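Local coordinates for putative sugar ABC transporter, substrate-binding protein (Clostridium phytofermentans, PDB 4WZZ) that binds L-rhamnose in the crystal and probably delivers the sugar, as an extracellular solute-binding protein, to the membrane components of an ABC transporter, at residues 71-76 against 87-92; 124-129 against 148-153; 229-234 against 256-261; 299-304 against 331-336. One frame throughout, in Å; residues are numbered along the deposited sequence.

Contact 1 (71-76 against 87-92)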
loop_
_atom_site.group_PDB
_atom_site.type_symbol
_atom_site.label_atom_id
_atom_site.label_comp_id
_atom_site.label_asym_id
_atom_site.label_seq_id
_atom_site.Cartn_x
_atom_site.Cartn_y
_atom_site.Cartn_z
ATOM N N LYS A 71 -11.106 -2.721 -1.276
ATOM C CA LYS A 71 -11.521 -1.319 -1.293
ATOM C C LYS A 71 -10.847 -0.599 -2.455
ATOM O O LYS A 71 -11.453 0.254 -3.100
ATOM C CB LYS A 71 -11.216 -0.642 0.047
ATOM C CG LYS A 71 -12.146 -1.185 1.166
ATOM C CD LYS A 71 -11.719 -0.794 2.534
ATOM C CE LYS A 71 -12.415 -1.653 3.623
ATOM N NZ LYS A 71 -13.899 -1.715 3.453
ATOM N N GLU A 72 -9.589 -0.957 -2.708
ATOM C CA GLU A 72 -8.848 -0.426 -3.842
ATOM C C GLU A 72 -9.537 -0.787 -5.153
ATOM O O GLU A 72 -9.761 0.061 -6.028
ATOM C CB GLU A 72 -7.450 -1.033 -3.783
ATOM C CG GLU A 72 -6.455 -0.569 -4.819
ATOM C CD GLU A 72 -5.156 -1.296 -4.601
ATOM O OE1 GLU A 72 -4.248 -0.706 -3.981
ATOM O OE2 GLU A 72 -5.077 -2.497 -4.947
ATOM N N SER A 73 -9.889 -2.047 -5.298
ATOM C CA SER A 73 -10.507 -2.489 -6.538
ATOM C C SER A 73 -11.931 -1.922 -6.702
ATOM O O SER A 73 -12.354 -1.634 -7.816
ATOM C CB SER A 73 -10.468 -4.028 -6.635
ATOM O OG SER A 73 -11.208 -4.624 -5.588
ATOM N N GLU A 74 -12.639 -1.736 -5.590
ATOM C CA GLU A 74 -13.963 -1.107 -5.601
ATOM C C GLU A 74 -13.895 0.317 -6.158
ATOM O O GLU A 74 -14.712 0.710 -7.004
ATOM C CB GLU A 74 -14.518 -1.076 -4.175
ATOM C CG GLU A 74 -15.791 -0.240 -3.988
ATOM C CD GLU A 74 -16.077 0.075 -2.511
ATOM O OE1 GLU A 74 -15.949 -0.846 -1.662
ATOM O OE2 GLU A 74 -16.424 1.244 -2.198
ATOM N N GLY A 75 -12.921 1.084 -5.681
ATOM C CA GLY A 75 -12.752 2.461 -6.101
ATOM C C GLY A 75 -12.379 2.535 -7.566
ATOM O O GLY A 75 -12.796 3.450 -8.271
ATOM N N TYR A 76 -11.579 1.571 -8.023
ATOM C CA TYR A 76 -11.145 1.530 -9.412
ATOM C C TYR A 76 -12.354 1.227 -10.310
ATOM O O TYR A 76 -12.619 1.932 -11.295
ATOM C CB TYR A 76 -10.070 0.451 -9.599
ATOM C CG TYR A 76 -9.387 0.498 -10.953
ATOM C CD1 TYR A 76 -8.280 1.294 -11.164
ATOM C CD2 TYR A 76 -9.869 -0.262 -12.013
ATOM C CE1 TYR A 76 -7.665 1.342 -12.424
ATOM C CE2 TYR A 76 -9.272 -0.227 -13.246
ATOM C CZ TYR A 76 -8.166 0.577 -13.444
ATOM O OH TYR A 76 -7.597 0.598 -14.699
ATOM N N CYS A 87 -14.885 -3.024 -16.164
ATOM C CA CYS A 87 -13.790 -3.328 -15.251
ATOM C C CYS A 87 -13.796 -4.799 -14.878
ATOM O O CYS A 87 -14.841 -5.360 -14.519
ATOM C CB CYS A 87 -13.860 -2.459 -13.986
ATOM S SG CYS A 87 -12.529 -2.831 -12.764
ATOM N N VAL A 88 -12.628 -5.425 -14.993
ATOM C CA VAL A 88 -12.454 -6.808 -14.573
ATOM C C VAL A 88 -11.462 -6.813 -13.425
ATOM O O VAL A 88 -10.329 -6.341 -13.573
ATOM C CB VAL A 88 -11.924 -7.697 -15.710
ATOM C CG1 VAL A 88 -11.696 -9.106 -15.230
ATOM C CG2 VAL A 88 -12.902 -7.706 -16.891
ATOM N N ILE A 89 -11.888 -7.328 -12.270
ATOM C CA ILE A 89 -11.005 -7.401 -11.096
ATOM C C ILE A 89 -10.459 -8.813 -10.963
ATOM O O ILE A 89 -11.200 -9.792 -11.125
ATOM C CB ILE A 89 -11.776 -7.051 -9.803
ATOM C CG1 ILE A 89 -12.345 -5.630 -9.871
ATOM C CG2 ILE A 89 -10.879 -7.209 -8.586
ATOM C CD1 ILE A 89 -13.359 -5.316 -8.781
ATOM N N GLN A 90 -9.170 -8.926 -10.673
ATOM C CA GLN A 90 -8.574 -10.201 -10.338
ATOM C C GLN A 90 -7.807 -10.109 -9.031
ATOM O O GLN A 90 -7.083 -9.132 -8.768
ATOM C CB GLN A 90 -7.634 -10.675 -11.424
ATOM C CG GLN A 90 -8.351 -11.321 -12.587
ATOM C CD GLN A 90 -7.384 -11.823 -13.617
ATOM O OE1 GLN A 90 -7.060 -13.003 -13.655
ATOM N NE2 GLN A 90 -6.896 -10.916 -14.451
ATOM N N GLU A 91 -7.990 -11.159 -8.235
ATOM C CA GLU A 91 -7.353 -11.306 -6.940
ATOM C C GLU A 91 -6.459 -12.545 -6.999
ATOM O O GLU A 91 -6.963 -13.676 -7.005
ATOM C CB GLU A 91 -8.401 -11.502 -5.833
ATOM C CG GLU A 91 -9.283 -10.256 -5.543
ATOM C CD GLU A 91 -10.114 -10.410 -4.270
ATOM O OE1 GLU A 91 -10.510 -11.530 -3.995
ATOM O OE2 GLU A 91 -10.367 -9.416 -3.568
ATOM N N PRO A 92 -5.132 -12.346 -7.073
ATOM C CA PRO A 92 -4.235 -13.515 -7.029
ATOM C C PRO A 92 -4.461 -14.359 -5.771
ATOM O O PRO A 92 -4.728 -13.833 -4.692
ATOM C CB PRO A 92 -2.835 -12.885 -7.031
ATOM C CG PRO A 92 -3.035 -11.553 -7.766
ATOM C CD PRO A 92 -4.402 -11.088 -7.289
HETATM O O HOH W 1 -10.291 -7.096 -4.838
#

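Contact 2 (124-129 against 148-153)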
loop_
_atom_site.group_PDB
_atom_site.type_symbol
_atom_site.label_atom_id
_atom_site.label_comp_id
_atom_site.label_asym_id
_atom_site.label_seq_id
_atom_site.Cartn_x
_atom_site.Cartn_y
_atom_site.Cartn_z
ATOM N N ALA A 124 9.762 -9.488 -11.542
ATOM C CA ALA A 124 9.323 -10.783 -12.058
ATOM C C ALA A 124 8.157 -10.672 -13.028
ATOM O O ALA A 124 7.945 -11.562 -13.855
ATOM C CB ALA A 124 8.966 -11.711 -10.899
ATOM N N LEU A 125 7.407 -9.581 -12.945
ATOM C CA LEU A 125 6.240 -9.409 -13.805
ATOM C C LEU A 125 6.597 -8.833 -15.173
ATOM O O LEU A 125 5.726 -8.685 -16.035
ATOM C CB LEU A 125 5.231 -8.487 -13.121
ATOM C CG LEU A 125 4.888 -8.815 -11.671
ATOM C CD1 LEU A 125 3.925 -7.764 -11.163
ATOM C CD2 LEU A 125 4.282 -10.209 -11.570
ATOM N N GLU A 126 7.873 -8.501 -15.374
ATOM C CA GLU A 126 8.253 -7.700 -16.525
ATOM C C GLU A 126 7.980 -8.436 -17.845
ATOM O O GLU A 126 7.484 -7.830 -18.792
ATOM C CB GLU A 126 9.715 -7.232 -16.446
ATOM C CG GLU A 126 10.154 -6.474 -17.711
ATOM C CD GLU A 126 11.465 -5.714 -17.573
ATOM O OE1 GLU A 126 12.052 -5.654 -16.466
ATOM O OE2 GLU A 126 11.902 -5.161 -18.601
ATOM N N PRO A 127 8.308 -9.731 -17.921
ATOM C CA PRO A 127 8.013 -10.383 -19.207
ATOM C C PRO A 127 6.522 -10.392 -19.564
ATOM O O PRO A 127 6.175 -10.095 -20.710
ATOM C CB PRO A 127 8.523 -11.809 -18.998
ATOM C CG PRO A 127 9.599 -11.674 -17.984
ATOM C CD PRO A 127 9.160 -10.571 -17.062
ATOM N N ALA A 128 5.656 -10.721 -18.612
ATOM C CA ALA A 128 4.232 -10.790 -18.915
ATOM C C ALA A 128 3.674 -9.408 -19.250
ATOM O O ALA A 128 2.852 -9.263 -20.166
ATOM C CB ALA A 128 3.476 -11.413 -17.769
ATOM N N LEU A 129 4.131 -8.391 -18.515
ATOM C CA LEU A 129 3.645 -7.037 -18.727
ATOM C C LEU A 129 4.184 -6.456 -20.023
ATOM O O LEU A 129 3.515 -5.655 -20.687
ATOM C CB LEU A 129 4.001 -6.138 -17.544
ATOM C CG LEU A 129 3.273 -6.513 -16.250
ATOM C CD1 LEU A 129 3.746 -5.613 -15.103
ATOM C CD2 LEU A 129 1.745 -6.437 -16.440
ATOM N N ALA A 148 10.269 0.346 -13.694
ATOM C CA ALA A 148 9.988 1.454 -14.618
ATOM C C ALA A 148 9.780 0.997 -16.062
ATOM O O ALA A 148 9.098 1.670 -16.837
ATOM C CB ALA A 148 11.106 2.469 -14.575
ATOM N N ASN A 149 10.380 -0.134 -16.406
ATOM C CA ASN A 149 10.280 -0.701 -17.752
ATOM C C ASN A 149 8.993 -1.477 -17.978
ATOM O O ASN A 149 8.708 -1.901 -19.105
ATOM C CB ASN A 149 11.449 -1.645 -18.011
ATOM C CG ASN A 149 12.746 -0.908 -18.253
ATOM O OD1 ASN A 149 12.744 0.279 -18.584
ATOM N ND2 ASN A 149 13.864 -1.607 -18.087
ATOM N N SER A 150 8.231 -1.676 -16.909
ATOM C CA SER A 150 7.047 -2.520 -16.940
ATOM C C SER A 150 5.746 -1.723 -16.869
ATOM O O SER A 150 4.679 -2.308 -16.696
ATOM C CB SER A 150 7.105 -3.507 -15.759
ATOM O OG SER A 150 8.203 -4.400 -15.893
ATOM N N ARG A 151 5.829 -0.400 -16.972
ATOM C CA ARG A 151 4.657 0.453 -16.762
ATOM C C ARG A 151 4.792 1.788 -17.481
ATOM O O ARG A 151 5.891 2.186 -17.863
ATOM C CB ARG A 151 4.488 0.741 -15.262
ATOM C CG ARG A 151 5.498 1.759 -14.750
ATOM C CD ARG A 151 5.380 1.997 -13.273
ATOM N NE ARG A 151 6.085 3.217 -12.850
ATOM C CZ ARG A 151 7.147 3.251 -12.042
ATOM N NH1 ARG A 151 7.710 2.143 -11.575
ATOM N NH2 ARG A 151 7.663 4.422 -11.698
ATOM N N LYS A 152 3.678 2.487 -17.660
ATOM C CA LYS A 152 3.731 3.845 -18.184
ATOM C C LYS A 152 3.760 4.850 -17.029
ATOM O O LYS A 152 4.294 5.950 -17.183
ATOM C CB LYS A 152 2.566 4.105 -19.145
ATOM C CG LYS A 152 2.749 3.397 -20.464
ATOM C CD LYS A 152 1.632 3.741 -21.420
ATOM C CE LYS A 152 2.009 3.452 -22.851
ATOM N NZ LYS A 152 0.791 3.429 -23.712
ATOM N N VAL A 153 3.224 4.462 -15.871
ATOM C CA VAL A 153 3.204 5.340 -14.708
ATOM C C VAL A 153 2.824 4.539 -13.463
ATOM O O VAL A 153 2.176 3.508 -13.581
ATOM C CB VAL A 153 2.216 6.507 -14.893
ATOM C CG1 VAL A 153 0.758 6.007 -14.929
ATOM C CG2 VAL A 153 2.443 7.587 -13.827
HETATM O O HOH W 2 14.008 -4.015 -16.204
#

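Contact 3 (229-234 against 256-261)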
loop_
_atom_site.group_PDB
_atom_site.type_symbol
_atom_site.label_atom_id
_atom_site.label_comp_id
_atom_site.label_asym_id
_atom_site.label_seq_id
_atom_site.Cartn_x
_atom_site.Cartn_y
_atom_site.Cartn_z
ATOM N N ASP A 229 1.710 -15.671 13.310
ATOM C CA ASP A 229 2.848 -16.523 13.642
ATOM C C ASP A 229 4.150 -15.725 13.726
ATOM O O ASP A 229 4.958 -15.931 14.626
ATOM C CB ASP A 229 2.997 -17.661 12.623
ATOM C CG ASP A 229 1.841 -18.688 12.678
ATOM O OD1 ASP A 229 1.036 -18.681 13.629
ATOM O OD2 ASP A 229 1.746 -19.510 11.747
ATOM N N GLN A 230 4.355 -14.801 12.797
ATOM C CA GLN A 230 5.561 -13.973 12.805
ATOM C C GLN A 230 5.559 -12.988 13.967
ATOM O O GLN A 230 6.611 -12.666 14.495
ATOM C CB GLN A 230 5.767 -13.260 11.469
ATOM C CG GLN A 230 6.128 -14.218 10.343
ATOM C CD GLN A 230 7.350 -15.061 10.646
ATOM O OE1 GLN A 230 8.384 -14.559 11.069
ATOM N NE2 GLN A 230 7.219 -16.371 10.462
ATOM N N THR A 231 4.391 -12.510 14.384
ATOM C CA THR A 231 4.328 -11.672 15.577
ATOM C C THR A 231 4.816 -12.466 16.783
ATOM O O THR A 231 5.587 -11.950 17.584
ATOM C CB THR A 231 2.901 -11.116 15.833
ATOM O OG1 THR A 231 2.496 -10.353 14.695
ATOM C CG2 THR A 231 2.879 -10.204 17.064
ATOM N N GLU A 232 4.373 -13.712 16.922
ATOM C CA GLU A 232 4.851 -14.566 18.024
ATOM C C GLU A 232 6.359 -14.775 17.929
ATOM O O GLU A 232 7.055 -14.776 18.945
ATOM C CB GLU A 232 4.136 -15.927 18.028
ATOM C CG GLU A 232 2.657 -15.783 18.379
ATOM C CD GLU A 232 2.002 -17.085 18.807
ATOM O OE1 GLU A 232 1.541 -17.837 17.928
ATOM O OE2 GLU A 232 1.958 -17.352 20.027
ATOM N N ALA A 233 6.861 -14.921 16.701
ATOM C CA ALA A 233 8.296 -15.107 16.483
ATOM C C ALA A 233 9.084 -13.875 16.898
ATOM O O ALA A 233 10.169 -14.004 17.479
ATOM C CB ALA A 233 8.581 -15.433 15.014
ATOM N N ILE A 234 8.563 -12.688 16.564
ATOM C CA ILE A 234 9.173 -11.435 16.997
ATOM C C ILE A 234 9.287 -11.396 18.538
ATOM O O ILE A 234 10.354 -11.107 19.107
ATOM C CB ILE A 234 8.380 -10.215 16.501
ATOM C CG1 ILE A 234 8.555 -10.072 14.982
ATOM C CG2 ILE A 234 8.813 -8.956 17.250
ATOM C CD1 ILE A 234 7.581 -9.142 14.350
ATOM N N ALA A 256 -1.960 -6.906 16.197
ATOM C CA ALA A 256 -2.832 -6.379 17.256
ATOM C C ALA A 256 -3.578 -7.491 17.980
ATOM O O ALA A 256 -3.718 -7.483 19.226
ATOM C CB ALA A 256 -3.808 -5.386 16.677
ATOM N N LYS A 257 -4.075 -8.442 17.211
ATOM C CA LYS A 257 -4.811 -9.573 17.755
ATOM C C LYS A 257 -3.931 -10.396 18.686
ATOM O O LYS A 257 -4.335 -10.740 19.790
ATOM C CB LYS A 257 -5.360 -10.451 16.622
ATOM C CG LYS A 257 -6.103 -11.697 17.091
ATOM C CD LYS A 257 -7.299 -11.369 17.986
ATOM C CE LYS A 257 -8.350 -12.498 18.015
ATOM N NZ LYS A 257 -7.820 -13.793 18.538
ATOM N N VAL A 258 -2.709 -10.672 18.249
ATOM C CA VAL A 258 -1.747 -11.414 19.054
ATOM C C VAL A 258 -1.398 -10.659 20.338
ATOM O O VAL A 258 -1.403 -11.237 21.421
ATOM C CB VAL A 258 -0.463 -11.737 18.229
ATOM C CG1 VAL A 258 0.632 -12.325 19.112
ATOM C CG2 VAL A 258 -0.781 -12.685 17.077
ATOM N N LEU A 259 -1.100 -9.366 20.238
ATOM C CA LEU A 259 -0.719 -8.611 21.440
ATOM C C LEU A 259 -1.882 -8.557 22.420
ATOM O O LEU A 259 -1.683 -8.632 23.637
ATOM C CB LEU A 259 -0.276 -7.197 21.082
ATOM C CG LEU A 259 0.996 -7.094 20.237
ATOM C CD1 LEU A 259 1.258 -5.625 19.952
ATOM C CD2 LEU A 259 2.192 -7.766 20.924
ATOM N N GLN A 260 -3.101 -8.441 21.909
ATOM C CA GLN A 260 -4.270 -8.448 22.789
ATOM C C GLN A 260 -4.431 -9.805 23.455
ATOM O O GLN A 260 -4.637 -9.900 24.679
ATOM C CB GLN A 260 -5.538 -8.085 22.017
ATOM C CG GLN A 260 -6.771 -7.946 22.881
ATOM C CD GLN A 260 -7.998 -7.614 22.049
ATOM O OE1 GLN A 260 -8.436 -6.466 21.992
ATOM N NE2 GLN A 260 -8.545 -8.617 21.384
ATOM N N ASP A 261 -4.339 -10.873 22.671
ATOM C CA ASP A 261 -4.528 -12.214 23.230
ATOM C C ASP A 261 -3.488 -12.534 24.300
ATOM O O ASP A 261 -3.791 -13.214 25.280
ATOM C CB ASP A 261 -4.469 -13.285 22.140
ATOM C CG ASP A 261 -5.726 -13.323 21.278
ATOM O OD1 ASP A 261 -6.755 -12.698 21.638
ATOM O OD2 ASP A 261 -5.671 -13.991 20.223
#

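Contact 4 (299-304 against 331-336)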
loop_
_atom_site.group_PDB
_atom_site.type_symbol
_atom_site.label_atom_id
_atom_site.label_comp_id
_atom_site.label_asym_id
_atom_site.label_seq_id
_atom_site.Cartn_x
_atom_site.Cartn_y
_atom_site.Cartn_z
ATOM N N PRO A 299 -7.882 3.991 0.422
ATOM C CA PRO A 299 -7.635 3.008 -0.646
ATOM C C PRO A 299 -8.654 3.088 -1.777
ATOM O O PRO A 299 -8.366 2.718 -2.919
ATOM C CB PRO A 299 -7.718 1.662 0.067
ATOM C CG PRO A 299 -8.605 1.926 1.253
ATOM C CD PRO A 299 -8.341 3.352 1.674
ATOM N N ILE A 300 -9.858 3.543 -1.452
ATOM C CA ILE A 300 -10.890 3.714 -2.461
ATOM C C ILE A 300 -10.473 4.822 -3.433
ATOM O O ILE A 300 -10.547 4.677 -4.652
ATOM C CB ILE A 300 -12.246 4.052 -1.829
ATOM C CG1 ILE A 300 -12.649 2.952 -0.850
ATOM C CG2 ILE A 300 -13.296 4.226 -2.903
ATOM C CD1 ILE A 300 -13.867 3.275 -0.046
ATOM N N GLN A 301 -10.010 5.937 -2.879
ATOM C CA GLN A 301 -9.533 7.031 -3.702
ATOM C C GLN A 301 -8.257 6.675 -4.458
ATOM O O GLN A 301 -8.051 7.164 -5.585
ATOM C CB GLN A 301 -9.331 8.291 -2.853
ATOM C CG GLN A 301 -10.651 8.850 -2.346
ATOM C CD GLN A 301 -10.501 10.110 -1.521
ATOM O OE1 GLN A 301 -9.543 10.267 -0.784
ATOM N NE2 GLN A 301 -11.479 10.998 -1.616
ATOM N N LEU A 302 -7.416 5.808 -3.885
ATOM C CA LEU A 302 -6.243 5.322 -4.608
ATOM C C LEU A 302 -6.754 4.617 -5.857
ATOM O O LEU A 302 -6.255 4.832 -6.971
ATOM C CB LEU A 302 -5.411 4.367 -3.765
ATOM C CG LEU A 302 -4.231 3.727 -4.500
ATOM C CD1 LEU A 302 -3.246 4.800 -4.979
ATOM C CD2 LEU A 302 -3.479 2.708 -3.641
ATOM N N GLY A 303 -7.774 3.787 -5.674
ATOM C CA GLY A 303 -8.380 3.104 -6.804
ATOM C C GLY A 303 -9.015 4.079 -7.773
ATOM O O GLY A 303 -8.869 3.922 -8.992
ATOM N N ASN A 304 -9.736 5.073 -7.238
ATOM C CA ASN A 304 -10.351 6.105 -8.078
ATOM C C ASN A 304 -9.304 6.761 -8.974
ATOM O O ASN A 304 -9.507 6.913 -10.176
ATOM C CB ASN A 304 -10.974 7.246 -7.262
ATOM C CG ASN A 304 -12.162 6.846 -6.404
ATOM O OD1 ASN A 304 -12.491 7.590 -5.478
ATOM N ND2 ASN A 304 -12.834 5.739 -6.708
ATOM N N LYS A 331 -12.824 16.945 -7.403
ATOM C CA LYS A 331 -11.972 18.071 -7.003
ATOM C C LYS A 331 -11.435 17.961 -5.575
ATOM O O LYS A 331 -10.781 18.880 -5.079
ATOM C CB LYS A 331 -12.709 19.396 -7.186
ATOM C CG LYS A 331 -13.353 19.545 -8.552
ATOM C CD LYS A 331 -12.382 19.266 -9.690
ATOM C CE LYS A 331 -13.071 19.433 -11.047
ATOM N NZ LYS A 331 -12.147 19.219 -12.198
ATOM N N THR A 332 -11.700 16.838 -4.918
ATOM C CA THR A 332 -11.134 16.591 -3.594
ATOM C C THR A 332 -9.753 15.954 -3.723
ATOM O O THR A 332 -8.945 16.005 -2.794
ATOM C CB THR A 332 -12.034 15.680 -2.752
ATOM O OG1 THR A 332 -12.025 14.358 -3.299
ATOM C CG2 THR A 332 -13.453 16.211 -2.735
ATOM N N LEU A 333 -9.487 15.357 -4.882
ATOM C CA LEU A 333 -8.176 14.790 -5.167
ATOM C C LEU A 333 -7.253 15.867 -5.732
ATOM O O LEU A 333 -7.696 16.756 -6.466
ATOM C CB LEU A 333 -8.295 13.623 -6.158
ATOM C CG LEU A 333 -9.328 12.542 -5.822
ATOM C CD1 LEU A 333 -9.301 11.412 -6.861
ATOM C CD2 LEU A 333 -9.119 11.985 -4.421
ATOM N N GLY A 334 -5.980 15.797 -5.359
ATOM C CA GLY A 334 -4.962 16.664 -5.920
ATOM C C GLY A 334 -5.142 18.121 -5.548
ATOM O O GLY A 334 -5.610 18.451 -4.459
ATOM N N ASP A 335 -4.741 18.989 -6.470
ATOM C CA ASP A 335 -4.951 20.418 -6.344
ATOM C C ASP A 335 -6.222 20.782 -7.100
ATOM O O ASP A 335 -6.190 21.004 -8.311
ATOM C CB ASP A 335 -3.751 21.156 -6.923
ATOM C CG ASP A 335 -3.923 22.659 -6.902
ATOM O OD1 ASP A 335 -4.791 23.147 -6.144
ATOM O OD2 ASP A 335 -3.182 23.349 -7.641
ATOM N N ASN A 336 -7.340 20.821 -6.379
ATOM C CA ASN A 336 -8.650 20.986 -6.990
ATOM C C ASN A 336 -8.787 20.075 -8.211
ATOM O O ASN A 336 -9.094 20.534 -9.312
ATOM C CB ASN A 336 -8.879 22.448 -7.389
ATOM C CG ASN A 336 -10.349 22.820 -7.438
ATOM O OD1 ASN A 336 -11.121 22.477 -6.538
ATOM N ND2 ASN A 336 -10.744 23.532 -8.494
#

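Contact 1 (71-76 against 87-92)
The Cys87 sulfur meets the Tyr76 ring at its edge: SG lies 88° off the ring normal and 5.1 Å from the ring centroid, with CD2 of Tyr76 the nearest ring atom to Cys87 SG at 3.8 Å. This is a sulfur-aromatic contact made in the plane of the ring. With CG anti to its backbone N (chi1 -170°), Tyr76 presents the CD2 side to the strand, while its OH is hydrogen-bonded to Ser310 OG of helix 299-315.

A turn earlier on the helix, Ser73 CB sits against both outer branches of Ile89, 3.8 Å from Ile89 CG2 and equally far from Ile89 CD1. The Ser73 hydroxyl is turned along the helix to hydrogen-bond with Asn69 O. It also meets a water at 2.7 Å from Ser73 OG, and that water donates to Glu91 OE2, linking the helix to the residue just after the strand by a polar bridge beside the apolar patch.

No direct hydrogen bond joins the two segments. Helix 67-82 lies against edge strand 86-90 through Ser73 and Tyr76 on the helix and Cys87 and Ile89 on the strand, as expected in the first beta-alpha-beta unit (strand 56-60, helix 67-82, strand 86-90) of a periplasmic binding protein lobe.

Contact 2 (124-129 against 148-153)
The Glu126 carboxylate and the Asn149 amide do not stack: their planes stand 65° apart, and what the carboxylate touches is the aliphatic part of the asparagine, Glu126 OE2 lying 3.6 Å from Asn149 CB. A water joins the two polar ends instead. It donates to Glu126 OE1 at 2.6 Å and accepts from Asn149 ND2 at 3.1 Å. The glutamate chain is extended, and a trans first torsion (chi1 176°) carries the carboxylate out from the helix along the loop. Glu126 OE1 has a second donor in Asn147 ND2, just ahead of the loop segment.

Behind the carboxylate, Ser150 lies against the helix backbone. Its OG rests 3.3 Å from Glu126 CB and nearly as close to Glu126 CA, a contact with carbon and not a hydrogen bond; the polar partner of this hydroxyl is Asn147 OD1. Asn147 thus holds both Glu126 and Ser150, one through each end of its amide.

The first turn of helix 126-134 is here being fitted to the connection between strands 138-142 and 154-156. That helix is the crossover between parallel strands 114-117 and 138-142 in the larger lobe's sheet, a Rossmann-like arrangement.

One turn further along, Leu129 also packs on Ser150. Its CD1 reaches Ser150 CB at 4.0 Å and Ser150 O at 3.8 Å, and the same side chain touches Val139 and Thr146 as well. Beyond Ser150 the loop turns away from the helix, where Arg151 forms a salt bridge with Asp346.

Contact 3 (229-234 against 256-261)
Within these segments Val258 is the side chain that meets Thr231 and Glu232. Both helices are crossovers of the parallel four-stranded sheet in the smaller lobe: helix 224-237 leads from strand 212-219 to strand 243-246, and helix 249-261 from there to strand 269-272. They pack side by side in the Rossmann-like layout of a periplasmic binding protein.

Going along the second helix, Ala256 turns its CB away. Lys257 does not reach 229-234 but touches Tyr224, earlier on the partner helix. Next is Val258, where a chi1 of 171° sets CG1 opposite the backbone nitrogen and brings it 3.7 Å from Thr231 CG2. The two side chains slide past one another in opposite directions, and Val258 CB too is 3.9 Å from Thr231 CG2. On the solvent side Val258 CG1 also touches Glu232 CG at 4.1 Å, the two side chains crossing at about a right angle. Neither polar group joins in: Thr231 OG1 is hydrogen-bonded to Ser227 O, and Glu232 OE2 forms a salt bridge with Lys262.

Leu259 follows, coming near the first segment only with its end and packing also on Leu235 of the same neighbouring helix. At the last residue, Asp261 closes a one-turn salt bridge back along the helix, its OD2 receiving Lys257 NZ at 2.7 Å through the syn lone pair.

Contact 4 (299-304 against 331-336)
Leu333 carries the largest share of buried surface here, and one methyl does its work. CD2 of Leu333 sits over the flat of the Gln301 amide, almost straight above Gln301 CD at 3.7 Å. It is 3.8 Å from Gln301 NE2 and 4.0 Å from Gln301 OE1, and the same methyl also runs close to Gln301 CB. The leucine therefore meets the glutamine along most of its length, the two side chains crossing at a slant.

Gln301 is extended from CG outward (chi2 -179°), which lays the amide across the leucine tip. Its backbone N is taken by Asn298 OD1 just before the helix. Beyond the amide nitrogen, toward the same face as the leucine, stands Thr332, with OG1 3.8 Å from Gln301 NE2, too far for a hydrogen bond; that hydroxyl is bonded to Asp330 OD1.

The contact sets the first turn of helix 299-315 against the connection between antiparallel strands 325-327 and 338-343, at the outer end of the larger lobe's mixed sheet. Trp297, two residues before the helix, belongs to the rhamnose pocket.

Asn304, a turn further on, adds a smaller share. It points toward the loop from the helix, but its amide ND2 is hydrogen-bonded to Gly75 O of helix 67-82. After Leu333 the loop turns away from the helix at Gly334.

From the N terminus, contact 1 closes the short path from helix 67-82 into the edge strand of the larger lobe. Contact 2 follows, joining helix 126-134 to the loop beyond strand 138-142. After the chain enters the smaller lobe, contact 3 closes the next loop between two neighbouring crossover helices, and contact 4, back in the larger lobe, closes the last. The four run in series, none nested and none crossed. Contacts 1 and 4 touch, where helix 67-82 lies against helix 299-315 and Gly75 CA packs 3.7 Å from Ile300 CG2. Contacts 2 and 3 lie farthest apart, their centres about 36 Å from each other.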